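Local coordinates for putative curved DNA-binding protein (Chaetomium thermophilum var. thermophilum DSM 1495, PDB 4IPA) that probably takes part in ribosome biogenesis as an Arx1 protein related to methionine aminopeptidases, and may bind DNA, at residues 110-119 and 130-138; 341-349 and 359-367. One frame throughout, in Å; residues are numbered along the deposited sequence.

Interaction 1 (110-119 and 130-138); sequences IQPGEPIKIQ and IVCDTIVAK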
ATOM      1  N   ILE A 110      -7.593 -16.086 -10.521  1.00 23.20           N
ATOM      2  CA  ILE A 110      -8.395 -14.869 -10.543  1.00 23.17           C
ATOM      3  C   ILE A 110      -9.849 -15.216 -10.874  1.00 22.34           C
ATOM      4  O   ILE A 110     -10.124 -15.880 -11.873  1.00 22.49           O
ATOM      5  CB  ILE A 110      -7.870 -13.875 -11.619  1.00 22.73           C
ATOM      6  CG1 ILE A 110      -6.388 -13.573 -11.404  1.00 20.89           C
ATOM      7  CG2 ILE A 110      -8.698 -12.584 -11.618  1.00 18.73           C
ATOM      8  CD1 ILE A 110      -6.090 -12.950 -10.048  1.00 20.68           C
ATOM      9  N   GLN A 111     -10.768 -14.765 -10.030  1.00 19.85           N
ATOM     10  CA  GLN A 111     -12.195 -14.943 -10.255  1.00 23.12           C
ATOM     11  C   GLN A 111     -12.790 -13.702 -10.926  1.00 25.59           C
ATOM     12  O   GLN A 111     -12.518 -12.576 -10.518  1.00 24.11           O
ATOM     13  CB  GLN A 111     -12.902 -15.180  -8.923  1.00 20.63           C
ATOM     14  CG  GLN A 111     -12.315 -16.316  -8.122  1.00 22.69           C
ATOM     15  CD  GLN A 111     -12.411 -17.628  -8.866  1.00 24.33           C
ATOM     16  OE1 GLN A 111     -13.507 -18.100  -9.159  1.00 23.05           O
ATOM     17  NE2 GLN A 111     -11.263 -18.217  -9.193  1.00 19.59           N
ATOM     18  N   PRO A 112     -13.626 -13.908 -11.950  1.00 28.16           N
ATOM     19  CA  PRO A 112     -14.212 -12.789 -12.709  1.00 26.94           C
ATOM     20  C   PRO A 112     -15.037 -11.824 -11.843  1.00 23.60           C
ATOM     21  O   PRO A 112     -15.769 -12.238 -10.940  1.00 21.83           O
ATOM     22  CB  PRO A 112     -15.097 -13.486 -13.751  1.00 26.36           C
ATOM     23  CG  PRO A 112     -15.354 -14.880 -13.174  1.00 30.36           C
ATOM     24  CD  PRO A 112     -14.113 -15.226 -12.402  1.00 27.64           C
ATOM     25  N   GLY A 113     -14.894 -10.534 -12.127  1.00 22.77           N
ATOM     26  CA  GLY A 113     -15.627  -9.488 -11.434  1.00 20.53           C
ATOM     27  C   GLY A 113     -15.112  -9.150 -10.042  1.00 24.58           C
ATOM     28  O   GLY A 113     -15.596  -8.221  -9.422  1.00 23.25           O
ATOM     29  N   GLU A 114     -14.152  -9.913  -9.525  1.00 24.50           N
ATOM     30  CA  GLU A 114     -13.683  -9.659  -8.165  1.00 24.44           C
ATOM     31  C   GLU A 114     -12.753  -8.458  -8.110  1.00 20.39           C
ATOM     32  O   GLU A 114     -12.036  -8.187  -9.064  1.00 16.88           O
ATOM     33  CB  GLU A 114     -12.965 -10.872  -7.594  1.00 20.55           C
ATOM     34  CG  GLU A 114     -13.896 -11.904  -7.028  1.00 25.08           C
ATOM     35  CD  GLU A 114     -13.159 -12.928  -6.181  1.00 30.09           C
ATOM     36  OE1 GLU A 114     -13.827 -13.888  -5.712  1.00 29.54           O
ATOM     37  OE2 GLU A 114     -11.922 -12.763  -5.985  1.00 21.39           O
ATOM     38  N   PRO A 115     -12.773  -7.735  -6.986  1.00 20.35           N
ATOM     39  CA  PRO A 115     -11.818  -6.641  -6.768  1.00 19.77           C
ATOM     40  C   PRO A 115     -10.463  -7.195  -6.317  1.00 17.36           C
ATOM     41  O   PRO A 115     -10.345  -7.757  -5.240  1.00 17.87           O
ATOM     42  CB  PRO A 115     -12.491  -5.799  -5.674  1.00 16.10           C
ATOM     43  CG  PRO A 115     -13.353  -6.766  -4.940  1.00 18.52           C
ATOM     44  CD  PRO A 115     -13.790  -7.817  -5.924  1.00 19.44           C
ATOM     45  N   ILE A 116      -9.461  -7.033  -7.171  1.00 18.28           N
ATOM     46  CA  ILE A 116      -8.127  -7.580  -6.966  1.00 17.96           C
ATOM     47  C   ILE A 116      -7.185  -6.456  -6.569  1.00 17.53           C
ATOM     48  O   ILE A 116      -7.101  -5.440  -7.272  1.00 17.10           O
ATOM     49  CB  ILE A 116      -7.575  -8.225  -8.283  1.00 18.74           C
ATOM     50  CG1 ILE A 116      -8.539  -9.293  -8.824  1.00 17.65           C
ATOM     51  CG2 ILE A 116      -6.185  -8.797  -8.069  1.00 17.34           C
ATOM     52  CD1 ILE A 116      -8.904 -10.344  -7.797  1.00 20.32           C
ATOM     53  N   LYS A 117      -6.483  -6.632  -5.451  1.00 14.57           N
ATOM     54  CA  LYS A 117      -5.511  -5.649  -4.983  1.00 15.99           C
ATOM     55  C   LYS A 117      -4.145  -6.026  -5.496  1.00 16.18           C
ATOM     56  O   LYS A 117      -3.664  -7.122  -5.249  1.00 16.06           O
ATOM     57  CB  LYS A 117      -5.470  -5.559  -3.452  1.00 15.01           C
ATOM     58  CG  LYS A 117      -6.584  -4.758  -2.858  1.00 16.05           C
ATOM     59  CD  LYS A 117      -7.922  -5.435  -3.110  1.00 14.90           C
ATOM     60  CE  LYS A 117      -8.031  -6.747  -2.332  1.00 17.41           C
ATOM     61  NZ  LYS A 117      -9.392  -7.356  -2.500  1.00 17.19           N
ATOM     62  N   ILE A 118      -3.533  -5.110  -6.224  1.00 14.72           N
ATOM     63  CA  ILE A 118      -2.197  -5.326  -6.726  1.00 13.42           C
ATOM     64  C   ILE A 118      -1.278  -4.317  -6.053  1.00 13.75           C
ATOM     65  O   ILE A 118      -1.405  -3.104  -6.240  1.00 17.35           O
ATOM     66  CB  ILE A 118      -2.159  -5.201  -8.244  1.00 13.82           C
ATOM     67  CG1 ILE A 118      -3.184  -6.166  -8.853  1.00 17.47           C
ATOM     68  CG2 ILE A 118      -0.754  -5.504  -8.767  1.00 12.16           C
ATOM     69  CD1 ILE A 118      -4.045  -5.554  -9.920  1.00 21.86           C
ATOM     70  N   GLN A 119      -0.391  -4.830  -5.218  1.00 15.14           N
ATOM     71  CA  GLN A 119       0.520  -3.999  -4.455  1.00 14.86           C
ATOM     72  C   GLN A 119       1.930  -4.507  -4.682  1.00 16.42           C
ATOM     73  O   GLN A 119       2.214  -5.704  -4.537  1.00 14.61           O
ATOM     74  CB  GLN A 119       0.159  -4.025  -2.971  1.00 12.69           C
ATOM     75  CG  GLN A 119       1.137  -3.308  -2.042  1.00 12.69           C
ATOM     76  CD  GLN A 119       0.517  -3.071  -0.660  1.00 18.41           C
ATOM     77  OE1 GLN A 119       1.215  -2.977   0.358  1.00 15.18           O
ATOM     78  NE2 GLN A 119      -0.811  -2.979  -0.629  1.00 14.91           N
ATOM     79  N   ILE A 130       5.987   2.314  -2.697  1.00 16.16           N
ATOM     80  CA  ILE A 130       5.045   1.207  -2.741  1.00 17.57           C
ATOM     81  C   ILE A 130       3.734   1.721  -3.346  1.00 18.68           C
ATOM     82  O   ILE A 130       3.296   2.832  -3.026  1.00 15.41           O
ATOM     83  CB  ILE A 130       4.816   0.604  -1.329  1.00 16.16           C
ATOM     84  CG1 ILE A 130       6.154   0.167  -0.722  1.00 15.91           C
ATOM     85  CG2 ILE A 130       3.852  -0.587  -1.388  1.00 12.73           C
ATOM     86  CD1 ILE A 130       6.045  -0.418   0.683  1.00 14.20           C
ATOM     87  N   VAL A 131       3.139   0.940  -4.248  1.00 13.74           N
ATOM     88  CA  VAL A 131       1.876   1.317  -4.880  1.00 16.19           C
ATOM     89  C   VAL A 131       0.871   0.186  -4.741  1.00 17.02           C
ATOM     90  O   VAL A 131       1.248  -0.981  -4.723  1.00 16.55           O
ATOM     91  CB  VAL A 131       2.034   1.624  -6.409  1.00 15.67           C
ATOM     92  CG1 VAL A 131       2.966   2.783  -6.645  1.00 15.89           C
ATOM     93  CG2 VAL A 131       2.532   0.400  -7.166  1.00 17.74           C
ATOM     94  N   CYS A 132      -0.407   0.539  -4.647  1.00 16.21           N
ATOM     95  CA  CYS A 132      -1.476  -0.449  -4.658  1.00 16.03           C
ATOM     96  C   CYS A 132      -2.671   0.122  -5.406  1.00 18.88           C
ATOM     97  O   CYS A 132      -3.169   1.196  -5.056  1.00 16.72           O
ATOM     98  CB  CYS A 132      -1.907  -0.851  -3.243  1.00 12.77           C
ATOM     99  SG  CYS A 132      -3.302  -2.071  -3.185  1.00 14.98           S
ATOM    100  N   ASP A 133      -3.112  -0.605  -6.434  1.00 14.97           N
ATOM    101  CA  ASP A 133      -4.343  -0.304  -7.152  1.00 15.77           C
ATOM    102  C   ASP A 133      -5.308  -1.463  -6.874  1.00 17.75           C
ATOM    103  O   ASP A 133      -4.883  -2.593  -6.605  1.00 14.88           O
ATOM    104  CB  ASP A 133      -4.060  -0.191  -8.670  1.00 18.31           C
ATOM    105  CG  ASP A 133      -5.212   0.483  -9.461  1.00 19.80           C
ATOM    106  OD1 ASP A 133      -6.139   1.054  -8.836  1.00 17.60           O
ATOM    107  OD2 ASP A 133      -5.172   0.454 -10.722  1.00 16.86           O
ATOM    108  N   THR A 134      -6.602  -1.179  -6.923  1.00 16.94           N
ATOM    109  CA  THR A 134      -7.589  -2.239  -6.964  1.00 15.51           C
ATOM    110  C   THR A 134      -8.293  -2.203  -8.325  1.00 18.83           C
ATOM    111  O   THR A 134      -8.790  -1.162  -8.752  1.00 18.19           O
ATOM    112  CB  THR A 134      -8.609  -2.117  -5.829  1.00 13.55           C
ATOM    113  OG1 THR A 134      -7.932  -2.223  -4.574  1.00 14.70           O
ATOM    114  CG2 THR A 134      -9.666  -3.230  -5.927  1.00 15.08           C
ATOM    115  N   ILE A 135      -8.313  -3.338  -9.009  1.00 17.94           N
ATOM    116  CA  ILE A 135      -8.977  -3.428 -10.297  1.00 21.11           C
ATOM    117  C   ILE A 135     -10.057  -4.503 -10.250  1.00 25.70           C
ATOM    118  O   ILE A 135     -10.073  -5.349  -9.341  1.00 25.25           O
ATOM    119  CB  ILE A 135      -7.992  -3.790 -11.411  1.00 22.40           C
ATOM    120  CG1 ILE A 135      -7.383  -5.163 -11.131  1.00 20.10           C
ATOM    121  CG2 ILE A 135      -6.908  -2.703 -11.561  1.00 19.23           C
ATOM    122  CD1 ILE A 135      -6.717  -5.748 -12.311  1.00 27.90           C
ATOM    123  N   VAL A 136     -10.966  -4.454 -11.222  1.00 27.21           N
ATOM    124  CA  VAL A 136     -11.995  -5.471 -11.381  1.00 22.42           C
ATOM    125  C   VAL A 136     -11.494  -6.507 -12.372  1.00 24.88           C
ATOM    126  O   VAL A 136     -11.148  -6.187 -13.510  1.00 28.88           O
ATOM    127  CB  VAL A 136     -13.321  -4.867 -11.875  1.00 27.71           C
ATOM    128  CG1 VAL A 136     -14.377  -5.961 -12.094  1.00 25.92           C
ATOM    129  CG2 VAL A 136     -13.830  -3.843 -10.881  1.00 27.67           C
ATOM    130  N   ALA A 137     -11.421  -7.753 -11.931  1.00 21.80           N
ATOM    131  CA  ALA A 137     -10.935  -8.811 -12.794  1.00 26.37           C
ATOM    132  C   ALA A 137     -11.872  -8.980 -13.993  1.00 27.41           C
ATOM    133  O   ALA A 137     -13.080  -9.124 -13.832  1.00 24.62           O
ATOM    134  CB  ALA A 137     -10.807 -10.101 -12.020  1.00 22.79           C
ATOM    135  N   LYS A 138     -11.313  -8.956 -15.194  1.00 24.00           N
ATOM    136  CA  LYS A 138     -12.139  -9.058 -16.387  1.00 33.35           C
ATOM    137  C   LYS A 138     -11.279  -9.197 -17.634  1.00 31.61           C
ATOM    138  O   LYS A 138     -10.084  -8.916 -17.605  1.00 31.89           O
ATOM    139  CB  LYS A 138     -13.022  -7.812 -16.513  1.00 33.51           C
ATOM    140  CG  LYS A 138     -12.251  -6.583 -16.957  1.00 32.54           C
ATOM    141  CD  LYS A 138     -13.114  -5.332 -16.904  1.00 40.85           C
ATOM    142  CE  LYS A 138     -12.253  -4.077 -16.933  1.00 47.37           C
ATOM    143  NZ  LYS A 138     -11.433  -3.924 -15.681  1.00 41.67           N
TER
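The antiparallel hairpin of strands 115-124 and 127-136 is zipped here by paired backbone bonds between Ile116 and Ile135 and between Ile118 and Asp133. The straightest, from Ile118 N to Asp133 O, spans 2.9 Å at 173°. Toward the open end, Ala137 N binds Glu114 O, and Gly113 N reaches Ala137 O over 2.9 Å. Gly113 sits third in a type II turn running from Gln111 to Glu114, where its positive phi suits glycine. The small Ala137 packs its CB against Gln111 O of this turn and tightly against Ile110 CG2, at 3.3 Å. On the face of the sheet carrying Ile116, Ile118 and Ile135, Ile118 CD1 meets Ile135 CG1 at 3.6 Å, their branched chains crossing at a slant.

On the face holding Pro115, Lys117 and Thr134, Lys117 runs alongside Thr134, its CG 3.3 Å from Thr134 OG1, a hydroxyl whose probable hydrogen-bond partner is Arg344 O. Two bends, chi2 65° and chi3 68°, then curl the lysine back along its own strand, bringing NZ 2.9 Å from Pro115 O and above that carbonyl's plane. NZ is also hydrogen-bonded to the carbonyls of Pro89, Ala90 and Val342; its three N-H groups serve four acceptors, so at least one is probably shared, and a long flexible amine suits this buried spot. A leucine in its place would probably leave these carbonyls without their donor and weaken the tie to the neighbouring chain segments. Alternating hydrogen-bonded and non-hydrogen-bonded pairs, entered through the type II turn, are typical of an antiparallel beta hairpin, here within the M24 metallopeptidase fold.

Interaction 2 (341-349 and 359-367); sequences PVCRLLTTI and IGGPPAWDL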
ATOM      1  N   PRO A 341     -15.988  -8.376   0.238  1.00 16.16           N
ATOM      2  CA  PRO A 341     -14.958  -7.778  -0.616  1.00 16.92           C
ATOM      3  C   PRO A 341     -14.371  -6.508  -0.022  1.00 17.74           C
ATOM      4  O   PRO A 341     -15.071  -5.758   0.663  1.00 19.99           O
ATOM      5  CB  PRO A 341     -15.728  -7.435  -1.893  1.00 17.02           C
ATOM      6  CG  PRO A 341     -16.831  -8.444  -1.920  1.00 20.21           C
ATOM      7  CD  PRO A 341     -17.257  -8.549  -0.480  1.00 19.00           C
ATOM      8  N   VAL A 342     -13.088  -6.283  -0.283  1.00 15.13           N
ATOM      9  CA  VAL A 342     -12.409  -5.082   0.163  1.00 16.01           C
ATOM     10  C   VAL A 342     -11.723  -4.397  -1.003  1.00 15.32           C
ATOM     11  O   VAL A 342     -11.419  -5.024  -2.019  1.00 14.86           O
ATOM     12  CB  VAL A 342     -11.367  -5.363   1.266  1.00 18.16           C
ATOM     13  CG1 VAL A 342     -12.019  -6.101   2.431  1.00 13.87           C
ATOM     14  CG2 VAL A 342     -10.174  -6.134   0.699  1.00 14.39           C
ATOM     15  N   CYS A 343     -11.500  -3.099  -0.842  1.00 14.97           N
ATOM     16  CA  CYS A 343     -10.846  -2.286  -1.842  1.00 15.22           C
ATOM     17  C   CYS A 343      -9.725  -1.492  -1.160  1.00 17.35           C
ATOM     18  O   CYS A 343      -9.912  -0.999  -0.055  1.00 16.88           O
ATOM     19  CB  CYS A 343     -11.888  -1.363  -2.472  1.00 15.41           C
ATOM     20  SG  CYS A 343     -11.294  -0.318  -3.799  1.00 18.39           S
ATOM     21  N   ARG A 344      -8.560  -1.391  -1.800  1.00 17.12           N
ATOM     22  CA  ARG A 344      -7.411  -0.690  -1.200  1.00 17.12           C
ATOM     23  C   ARG A 344      -6.650   0.162  -2.213  1.00 16.96           C
ATOM     24  O   ARG A 344      -6.513  -0.195  -3.395  1.00 18.13           O
ATOM     25  CB  ARG A 344      -6.423  -1.674  -0.536  1.00 17.38           C
ATOM     26  CG  ARG A 344      -7.036  -2.578   0.543  1.00 21.01           C
ATOM     27  CD  ARG A 344      -5.961  -3.303   1.384  1.00 20.30           C
ATOM     28  NE  ARG A 344      -5.117  -4.161   0.562  1.00 16.74           N
ATOM     29  CZ  ARG A 344      -3.861  -3.877   0.215  1.00 20.17           C
ATOM     30  NH1 ARG A 344      -3.274  -2.753   0.635  1.00 19.87           N
ATOM     31  NH2 ARG A 344      -3.188  -4.726  -0.541  1.00 14.59           N
ATOM     32  N   LEU A 345      -6.171   1.305  -1.754  1.00 14.70           N
ATOM     33  CA  LEU A 345      -5.241   2.101  -2.541  1.00 17.16           C
ATOM     34  C   LEU A 345      -4.040   2.458  -1.685  1.00 14.98           C
ATOM     35  O   LEU A 345      -4.154   2.641  -0.475  1.00 14.59           O
ATOM     36  CB  LEU A 345      -5.908   3.376  -3.029  1.00 15.82           C
ATOM     37  CG  LEU A 345      -7.075   3.184  -4.002  1.00 20.63           C
ATOM     38  CD1 LEU A 345      -7.948   4.451  -4.040  1.00 19.28           C
ATOM     39  CD2 LEU A 345      -6.547   2.815  -5.383  1.00 18.49           C
ATOM     40  N   LEU A 346      -2.886   2.573  -2.325  1.00 15.33           N
ATOM     41  CA  LEU A 346      -1.673   2.919  -1.625  1.00 14.96           C
ATOM     42  C   LEU A 346      -0.882   3.801  -2.577  1.00 17.25           C
ATOM     43  O   LEU A 346      -0.590   3.424  -3.719  1.00 16.31           O
ATOM     44  CB  LEU A 346      -0.879   1.665  -1.205  1.00 13.97           C
ATOM     45  CG  LEU A 346       0.040   1.819   0.023  1.00 19.03           C
ATOM     46  CD1 LEU A 346       0.535   0.467   0.614  1.00 11.86           C
ATOM     47  CD2 LEU A 346       1.220   2.743  -0.277  1.00 13.32           C
ATOM     48  N   THR A 347      -0.568   4.992  -2.095  1.00 14.17           N
ATOM     49  CA  THR A 347       0.136   5.983  -2.876  1.00 14.00           C
ATOM     50  C   THR A 347       1.369   6.409  -2.088  1.00 13.79           C
ATOM     51  O   THR A 347       1.285   6.678  -0.890  1.00 15.36           O
ATOM     52  CB  THR A 347      -0.764   7.222  -3.104  1.00 16.63           C
ATOM     53  OG1 THR A 347      -2.017   6.817  -3.682  1.00 18.50           O
ATOM     54  CG2 THR A 347      -0.081   8.235  -4.018  1.00 14.82           C
ATOM     55  N   THR A 348       2.515   6.481  -2.747  1.00 14.45           N
ATOM     56  CA  THR A 348       3.697   7.060  -2.113  1.00 14.51           C
ATOM     57  C   THR A 348       3.780   8.547  -2.460  1.00 14.46           C
ATOM     58  O   THR A 348       3.865   8.899  -3.630  1.00 16.51           O
ATOM     59  CB  THR A 348       4.973   6.335  -2.557  1.00 16.90           C
ATOM     60  OG1 THR A 348       4.938   4.990  -2.062  1.00 13.73           O
ATOM     61  CG2 THR A 348       6.231   7.064  -2.000  1.00 16.87           C
ATOM     62  N   ILE A 349       3.727   9.410  -1.451  1.00 13.82           N
ATOM     63  CA  ILE A 349       3.730  10.854  -1.685  1.00 17.56           C
ATOM     64  C   ILE A 349       4.965  11.569  -1.156  1.00 19.94           C
ATOM     65  O   ILE A 349       5.665  11.076  -0.270  1.00 16.91           O
ATOM     66  CB  ILE A 349       2.532  11.559  -1.019  1.00 16.58           C
ATOM     67  CG1 ILE A 349       2.669  11.481   0.507  1.00 15.90           C
ATOM     68  CG2 ILE A 349       1.204  11.006  -1.548  1.00 14.56           C
ATOM     69  CD1 ILE A 349       1.582  12.201   1.276  1.00 16.89           C
ATOM     70  N   ILE A 359       4.332  10.858  -5.888  1.00 20.87           N
ATOM     71  CA  ILE A 359       5.515  10.372  -6.585  1.00 23.78           C
ATOM     72  C   ILE A 359       5.161   9.106  -7.353  1.00 21.81           C
ATOM     73  O   ILE A 359       5.516   8.942  -8.518  1.00 22.12           O
ATOM     74  CB  ILE A 359       6.632  10.017  -5.594  1.00 22.33           C
ATOM     75  CG1 ILE A 359       6.798  11.122  -4.553  1.00 25.87           C
ATOM     76  CG2 ILE A 359       7.934   9.735  -6.322  1.00 21.08           C
ATOM     77  CD1 ILE A 359       7.751  10.734  -3.419  1.00 28.41           C
ATOM     78  N   GLY A 360       4.459   8.213  -6.667  1.00 20.75           N
ATOM     79  CA  GLY A 360       4.147   6.898  -7.195  1.00 25.51           C
ATOM     80  C   GLY A 360       2.852   6.365  -6.623  1.00 22.92           C
ATOM     81  O   GLY A 360       2.645   6.321  -5.403  1.00 18.91           O
ATOM     82  N   GLY A 361       1.956   5.972  -7.514  1.00 17.36           N
ATOM     83  CA  GLY A 361       0.693   5.436  -7.082  1.00 19.93           C
ATOM     84  C   GLY A 361      -0.033   4.843  -8.252  1.00 21.24           C
ATOM     85  O   GLY A 361       0.494   4.805  -9.365  1.00 20.99           O
ATOM     86  N   PRO A 362      -1.259   4.390  -8.000  1.00 21.39           N
ATOM     87  CA  PRO A 362      -2.169   3.799  -8.985  1.00 20.21           C
ATOM     88  C   PRO A 362      -2.628   4.851  -9.984  1.00 26.21           C
ATOM     89  O   PRO A 362      -2.607   6.051  -9.670  1.00 21.81           O
ATOM     90  CB  PRO A 362      -3.352   3.342  -8.129  1.00 17.35           C
ATOM     91  CG  PRO A 362      -3.339   4.316  -6.963  1.00 19.98           C
ATOM     92  CD  PRO A 362      -1.878   4.513  -6.670  1.00 18.56           C
ATOM     93  N   PRO A 363      -3.027   4.404 -11.187  1.00 24.28           N
ATOM     94  CA  PRO A 363      -3.510   5.310 -12.228  1.00 23.91           C
ATOM     95  C   PRO A 363      -4.860   5.854 -11.826  1.00 27.06           C
ATOM     96  O   PRO A 363      -5.663   5.106 -11.290  1.00 30.23           O
ATOM     97  CB  PRO A 363      -3.648   4.392 -13.454  1.00 26.10           C
ATOM     98  CG  PRO A 363      -3.876   3.038 -12.886  1.00 26.05           C
ATOM     99  CD  PRO A 363      -3.048   2.995 -11.623  1.00 23.34           C
ATOM    100  N   ALA A 364      -5.092   7.138 -12.066  1.00 28.51           N
ATOM    101  CA  ALA A 364      -6.360   7.774 -11.752  1.00 30.42           C
ATOM    102  C   ALA A 364      -7.542   6.938 -12.249  1.00 28.70           C
ATOM    103  O   ALA A 364      -7.497   6.369 -13.330  1.00 30.40           O
ATOM    104  CB  ALA A 364      -6.400   9.173 -12.365  1.00 35.06           C
ATOM    105  N   TRP A 365      -8.594   6.851 -11.446  1.00 29.58           N
ATOM    106  CA  TRP A 365      -9.787   6.134 -11.858  1.00 32.12           C
ATOM    107  C   TRP A 365     -10.718   7.036 -12.652  1.00 30.21           C
ATOM    108  O   TRP A 365     -10.948   8.189 -12.288  1.00 27.13           O
ATOM    109  CB  TRP A 365     -10.539   5.589 -10.647  1.00 29.58           C
ATOM    110  CG  TRP A 365      -9.844   4.465  -9.966  1.00 32.02           C
ATOM    111  CD1 TRP A 365      -8.722   3.805 -10.393  1.00 28.35           C
ATOM    112  CD2 TRP A 365     -10.217   3.864  -8.721  1.00 27.36           C
ATOM    113  NE1 TRP A 365      -8.381   2.831  -9.484  1.00 25.35           N
ATOM    114  CE2 TRP A 365      -9.284   2.845  -8.451  1.00 25.98           C
ATOM    115  CE3 TRP A 365     -11.246   4.091  -7.808  1.00 23.32           C
ATOM    116  CZ2 TRP A 365      -9.353   2.050  -7.303  1.00 25.93           C
ATOM    117  CZ3 TRP A 365     -11.312   3.305  -6.670  1.00 25.64           C
ATOM    118  CH2 TRP A 365     -10.369   2.301  -6.426  1.00 23.69           C
ATOM    119  N   ASP A 366     -11.251   6.499 -13.738  1.00 29.17           N
ATOM    120  CA  ASP A 366     -12.276   7.192 -14.496  1.00 28.19           C
ATOM    121  C   ASP A 366     -13.587   7.061 -13.724  1.00 30.10           C
ATOM    122  O   ASP A 366     -14.188   5.982 -13.683  1.00 28.71           O
ATOM    123  CB  ASP A 366     -12.397   6.561 -15.879  1.00 34.97           C
ATOM    124  CG  ASP A 366     -13.508   7.169 -16.706  1.00 35.53           C
ATOM    125  OD1 ASP A 366     -14.018   8.253 -16.337  1.00 36.33           O
ATOM    126  OD2 ASP A 366     -13.870   6.550 -17.725  1.00 39.35           O
ATOM    127  N   LEU A 367     -14.015   8.154 -13.100  1.00 27.67           N
ATOM    128  CA  LEU A 367     -15.202   8.139 -12.259  1.00 30.99           C
ATOM    129  C   LEU A 367     -16.464   7.949 -13.078  1.00 34.01           C
ATOM    130  O   LEU A 367     -17.489   7.543 -12.541  1.00 31.54           O
ATOM    131  CB  LEU A 367     -15.305   9.418 -11.432  1.00 29.74           C
ATOM    132  CG  LEU A 367     -14.185   9.628 -10.419  1.00 32.04           C
ATOM    133  CD1 LEU A 367     -14.274  11.007  -9.772  1.00 28.70           C
ATOM    134  CD2 LEU A 367     -14.191   8.528  -9.357  1.00 30.32           C
TER
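Residues 342-349 of strand 342-352 and the chain from Ile359 run roughly antiparallel, their end-to-end directions 148° apart, and are joined where Thr348 N gives a 2.7 Å bond to Gly360 O and Gly360 N returns a longer one to Thr348 O. Ile359 and Gly360 both face Thr348, the pattern of a classic beta bulge, and Ile359 CD1 lies against the backbone of Ile349, 3.7 Å from its C atom. Glycine suits position 361, since a CB there would run into Thr347 CG2 and Pro362 CD.

Beyond the bulge the contact passes to side chains. Pro362 sets CD against Leu346 O at 3.4 Å, while its CG touches Leu345 CD2. That same methyl meets Trp365 CZ2 at 3.5 Å, approaching the indole obliquely, leucine and tryptophan coming from opposite directions. Farther along, Cys343 turns SG opposite its backbone N (chi1 -177°), which brings the sulfur to the ring's edge, 3.8 Å from Trp365 CH2 and 79° off the normal of the six-membered ring. Phe154 of helix 148-167 meets the indole with the ring planes inclined, and Trp365 NE1 is hydrogen-bonded to Asp133 OD1. The tryptophan is thus held by both kinds of chemistry: apolar and sulfur contacts fix its benzo side, while a carboxylate satisfies its one polar atom and probably fixes the ring's rotation.

In the fold
Interactions 1 and 2 are two hairpins in series along the chain, packed against each other with centres about 11 Å apart. The three-stranded sheet of the first and the five-stranded sheet of the second meet at strands 127-136 and 342-352, where Leu346 and Cys132 share a backbone hydrogen bond. Two hydroxyls add probable hydrogen bonds across the seam: Thr134 OG1 lies 2.7 Å from Arg344 O, and Thr348 OG1 lies 2.9 Å from Ile130 O. Beside it, Asp133 OD2 packs 3.4 Å from Pro363 CD. The seam therefore links the two sheets in the interior of a fold consistent with the pita-bread architecture of methionine aminopeptidases.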